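Local structure of endonuclease EndoMS (Thermococcus kodakarensis KOD1, 5GKE) at the interface of chains A and B. The protein cuts double-stranded DNA at mismatched base pairs, acting as a mismatch restriction endonuclease that holds the DNA as a dimer. Coordinates in Å, arbitrary orientation; residue numbers count along the deposited sequence, not the author numbering. Chains: chain A/B, Endonuclease EndoMS.

The interface of chains A and B. Residues chain A 161-162, 191, 195-196, 198-199; chain B 187, 191, 194, 224, 227.
B:Arg191 reaches from helix 187-204 of one subunit to the same helix of the other. CG is anti to the carbonyl carbon (chi1 -67°), and the chain runs extended from CG to NE. B:Arg191 CG passes 4.0 Å from OG of A:Ser195. B:Arg191 CD packs against A:Ser195 CB at 3.6 Å. NE points at the hydroxyl OG of A:Ser195, which lies at the edge of the guanidinium, in its plane; this direct hydrogen bond is weak. Water 1 sits at the same edge and is probably the firmer link. Water 1 bonds to NE and, at 2.9 Å, to NH1 of B:Arg191. On the other subunit water 1 meets A:Ser195 OG at 2.8 Å and the backbone O of A:Thr161. Four polar atoms thus hold one water. B:Arg191 NH1 also comes near CE1 and OH of A:Tyr196. The two side chains cross at about a right angle, with ring and guanidinium planes 76° apart. B:Leu187 CB lies over one guanidinium face, offset toward the rim. An alanine in place of B:Arg191 lacks CD, NE and NH1, so water 1 would probably lose its anchorage on chain B and A:Ser195 CB its packing partner, weakening the link between the helices.

On one flank, A:Thr161 and B:Leu187 cross obliquely. The methyl CG2 of A:Thr161, anti to the backbone N, touches B:Leu187 CD2 at 3.6 Å. The other leucine methyl, CD1, rests on A:Gly162 CA. On the opposite flank A:Glu198 and B:Lys194 meet tip to tip in a salt bridge. B:Lys194 NZ approaches the syn lone pair of A:Glu198 OE1 at 2.9 Å, and the lysine chain bends at chi4 (-66°). The amine NZ of B:Lys227, somewhat farther off, may add to the positive field around this carboxylate.

The patch belongs to a two-fold symmetric dimer interface, so every contact has a twin. Here helix 187-204 of chain A and the loop at A:Thr161 face helices 187-204 and 219-227 of chain B, joining the two C-terminal domains.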
ATOM      1  N   THR A 161      20.152  16.660  -1.961  1.00 53.88           N
ATOM      2  CA  THR A 161      18.747  16.522  -2.234  1.00 51.68           C
ATOM      3  C   THR A 161      18.541  15.049  -2.550  1.00 44.01           C
ATOM      4  O   THR A 161      19.000  14.554  -3.580  1.00 56.78           O
ATOM      5  CB  THR A 161      18.326  17.490  -3.388  1.00 46.44           C
ATOM      6  OG1 THR A 161      18.020  18.770  -2.827  1.00 59.98           O
ATOM      7  CG2 THR A 161      17.123  16.989  -4.172  1.00 48.46           C
ATOM      8  N   GLY A 162      17.885  14.333  -1.645  1.00 45.28           N
ATOM      9  CA  GLY A 162      17.706  12.903  -1.831  1.00 41.35           C
ATOM     10  C   GLY A 162      18.628  12.000  -1.024  1.00 39.55           C
ATOM     11  O   GLY A 162      19.641  12.435  -0.466  1.00 43.11           O
ATOM     12  N   ARG A 191      14.826   7.603 -12.802  1.00 25.81           N
ATOM     13  CA  ARG A 191      14.672   9.001 -12.439  1.00 29.29           C
ATOM     14  C   ARG A 191      15.368   9.295 -11.125  1.00 34.88           C
ATOM     15  O   ARG A 191      15.972  10.348 -10.966  1.00 32.41           O
ATOM     16  CB  ARG A 191      13.188   9.390 -12.321  1.00 25.73           C
ATOM     17  CG  ARG A 191      12.401   9.331 -13.606  1.00 29.79           C
ATOM     18  CD  ARG A 191      11.099  10.121 -13.498  1.00 30.17           C
ATOM     19  NE  ARG A 191      10.257   9.841 -14.652  1.00 42.82           N
ATOM     20  CZ  ARG A 191       9.199   9.033 -14.649  1.00 45.41           C
ATOM     21  NH1 ARG A 191       8.802   8.431 -13.531  1.00 28.78           N
ATOM     22  NH2 ARG A 191       8.523   8.843 -15.774  1.00 49.06           N
ATOM     23  N   SER A 195      18.729  11.549 -11.081  1.00 28.24           N
ATOM     24  CA  SER A 195      18.690  12.653 -10.146  1.00 24.90           C
ATOM     25  C   SER A 195      19.914  12.665  -9.215  1.00 34.87           C
ATOM     26  O   SER A 195      20.489  13.726  -8.934  1.00 32.19           O
ATOM     27  CB  SER A 195      17.398  12.589  -9.332  1.00 25.36           C
ATOM     28  OG  SER A 195      17.222  13.745  -8.545  1.00 36.83           O
ATOM     29  N   TYR A 196      20.330  11.491  -8.750  1.00 28.67           N
ATOM     30  CA  TYR A 196      21.434  11.447  -7.794  1.00 37.79           C
ATOM     31  C   TYR A 196      22.742  11.737  -8.504  1.00 39.97           C
ATOM     32  O   TYR A 196      23.590  12.470  -7.999  1.00 31.58           O
ATOM     33  CB  TYR A 196      21.509  10.096  -7.090  1.00 26.55           C
ATOM     34  CG  TYR A 196      20.251   9.740  -6.346  1.00 32.98           C
ATOM     35  CD1 TYR A 196      19.485  10.725  -5.714  1.00 24.51           C
ATOM     36  CD2 TYR A 196      19.817   8.411  -6.276  1.00 31.81           C
ATOM     37  CE1 TYR A 196      18.324  10.396  -5.036  1.00 38.41           C
ATOM     38  CE2 TYR A 196      18.658   8.067  -5.592  1.00 23.73           C
ATOM     39  CZ  TYR A 196      17.916   9.058  -4.986  1.00 32.60           C
ATOM     40  OH  TYR A 196      16.773   8.708  -4.321  1.00 33.23           O
ATOM     41  N   GLU A 198      23.277  13.498 -11.146  1.00 41.78           N
ATOM     42  CA  GLU A 198      23.397  14.904 -11.496  1.00 38.97           C
ATOM     43  C   GLU A 198      23.829  15.722 -10.294  1.00 41.79           C
ATOM     44  O   GLU A 198      24.710  16.573 -10.397  1.00 42.39           O
ATOM     45  CB  GLU A 198      22.078  15.445 -12.058  1.00 32.57           C
ATOM     46  CG  GLU A 198      21.818  15.022 -13.482  1.00 38.63           C
ATOM     47  CD  GLU A 198      20.434  15.406 -13.982  1.00 58.50           C
ATOM     48  OE1 GLU A 198      19.708  16.145 -13.271  1.00 53.00           O
ATOM     49  OE2 GLU A 198      20.078  14.955 -15.094  1.00 53.85           O
ATOM     50  N   ILE A 199      23.212  15.465  -9.150  1.00 38.47           N
ATOM     51  CA  ILE A 199      23.554  16.205  -7.948  1.00 44.36           C
ATOM     52  C   ILE A 199      25.011  15.959  -7.578  1.00 43.23           C
ATOM     53  O   ILE A 199      25.726  16.888  -7.193  1.00 43.73           O
ATOM     54  CB  ILE A 199      22.633  15.831  -6.786  1.00 48.66           C
ATOM     55  CG1 ILE A 199      21.252  16.444  -7.016  1.00 42.32           C
ATOM     56  CG2 ILE A 199      23.202  16.316  -5.461  1.00 40.73           C
ATOM     57  CD1 ILE A 199      20.200  15.889  -6.110  1.00 60.20           C
TER
ATOM     58  N   LEU B 187       9.933  15.111  -3.125  1.00 34.07           N
ATOM     59  CA  LEU B 187      11.024  15.029  -4.090  1.00 35.56           C
ATOM     60  C   LEU B 187      10.666  14.308  -5.374  1.00 35.22           C
ATOM     61  O   LEU B 187      10.941  14.803  -6.460  1.00 41.48           O
ATOM     62  CB  LEU B 187      12.228  14.344  -3.469  1.00 40.33           C
ATOM     63  CG  LEU B 187      13.284  15.261  -2.876  1.00 41.28           C
ATOM     64  CD1 LEU B 187      14.523  14.430  -2.597  1.00 37.59           C
ATOM     65  CD2 LEU B 187      13.575  16.374  -3.852  1.00 41.77           C
ATOM     66  N   ARG B 191      10.826  15.123  -9.446  1.00 26.65           N
ATOM     67  CA  ARG B 191      11.635  14.328 -10.367  1.00 30.78           C
ATOM     68  C   ARG B 191      10.803  13.916 -11.563  1.00 33.92           C
ATOM     69  O   ARG B 191      11.283  13.863 -12.683  1.00 31.44           O
ATOM     70  CB  ARG B 191      12.199  13.074  -9.689  1.00 22.25           C
ATOM     71  CG  ARG B 191      13.209  13.320  -8.610  1.00 28.23           C
ATOM     72  CD  ARG B 191      13.978  12.038  -8.290  1.00 25.27           C
ATOM     73  NE  ARG B 191      14.680  12.209  -7.030  1.00 48.17           N
ATOM     74  CZ  ARG B 191      14.286  11.697  -5.865  1.00 33.09           C
ATOM     75  NH1 ARG B 191      15.007  11.936  -4.784  1.00 33.54           N
ATOM     76  NH2 ARG B 191      13.201  10.934  -5.786  1.00 29.48           N
ATOM     77  N   LYS B 194      10.319  17.202 -13.597  1.00 28.22           N
ATOM     78  CA  LYS B 194      11.580  17.575 -14.209  1.00 35.59           C
ATOM     79  C   LYS B 194      11.896  16.651 -15.375  1.00 39.58           C
ATOM     80  O   LYS B 194      12.461  17.065 -16.395  1.00 32.20           O
ATOM     81  CB  LYS B 194      12.693  17.541 -13.166  1.00 34.06           C
ATOM     82  CG  LYS B 194      14.091  17.608 -13.731  1.00 40.92           C
ATOM     83  CD  LYS B 194      15.123  17.551 -12.620  1.00 44.24           C
ATOM     84  CE  LYS B 194      16.528  17.778 -13.147  1.00 36.14           C
ATOM     85  NZ  LYS B 194      16.994  16.693 -14.049  1.00 41.04           N
ATOM     86  N   LEU B 224      14.627  21.586  -5.095  1.00 43.39           N
ATOM     87  CA  LEU B 224      14.906  21.009  -6.416  1.00 33.49           C
ATOM     88  C   LEU B 224      14.088  21.673  -7.521  1.00 35.15           C
ATOM     89  O   LEU B 224      14.547  21.827  -8.653  1.00 36.51           O
ATOM     90  CB  LEU B 224      14.639  19.508  -6.414  1.00 24.00           C
ATOM     91  CG  LEU B 224      14.981  18.797  -7.724  1.00 39.65           C
ATOM     92  CD1 LEU B 224      16.453  19.024  -8.131  1.00 39.99           C
ATOM     93  CD2 LEU B 224      14.668  17.314  -7.614  1.00 39.25           C
ATOM     94  N   LYS B 227      16.003  24.969  -8.104  1.00 36.58           N
ATOM     95  CA  LYS B 227      17.276  24.752  -8.797  1.00 46.15           C
ATOM     96  C   LYS B 227      17.062  24.405 -10.283  1.00 47.78           C
ATOM     97  O   LYS B 227      17.918  24.689 -11.121  1.00 51.44           O
ATOM     98  CB  LYS B 227      18.108  23.664  -8.073  1.00 45.75           C
ATOM     99  CG  LYS B 227      18.893  22.687  -8.959  1.00 45.29           C
ATOM    100  CD  LYS B 227      19.979  21.951  -8.170  1.00 62.47           C
ATOM    101  CE  LYS B 227      20.079  20.446  -8.525  1.00 81.14           C
ATOM    102  NZ  LYS B 227      20.064  20.086  -9.979  1.00 80.96           N
TER
HETATM  103  O   HOH W   1      16.968  13.833  -5.792  1.00 41.27           O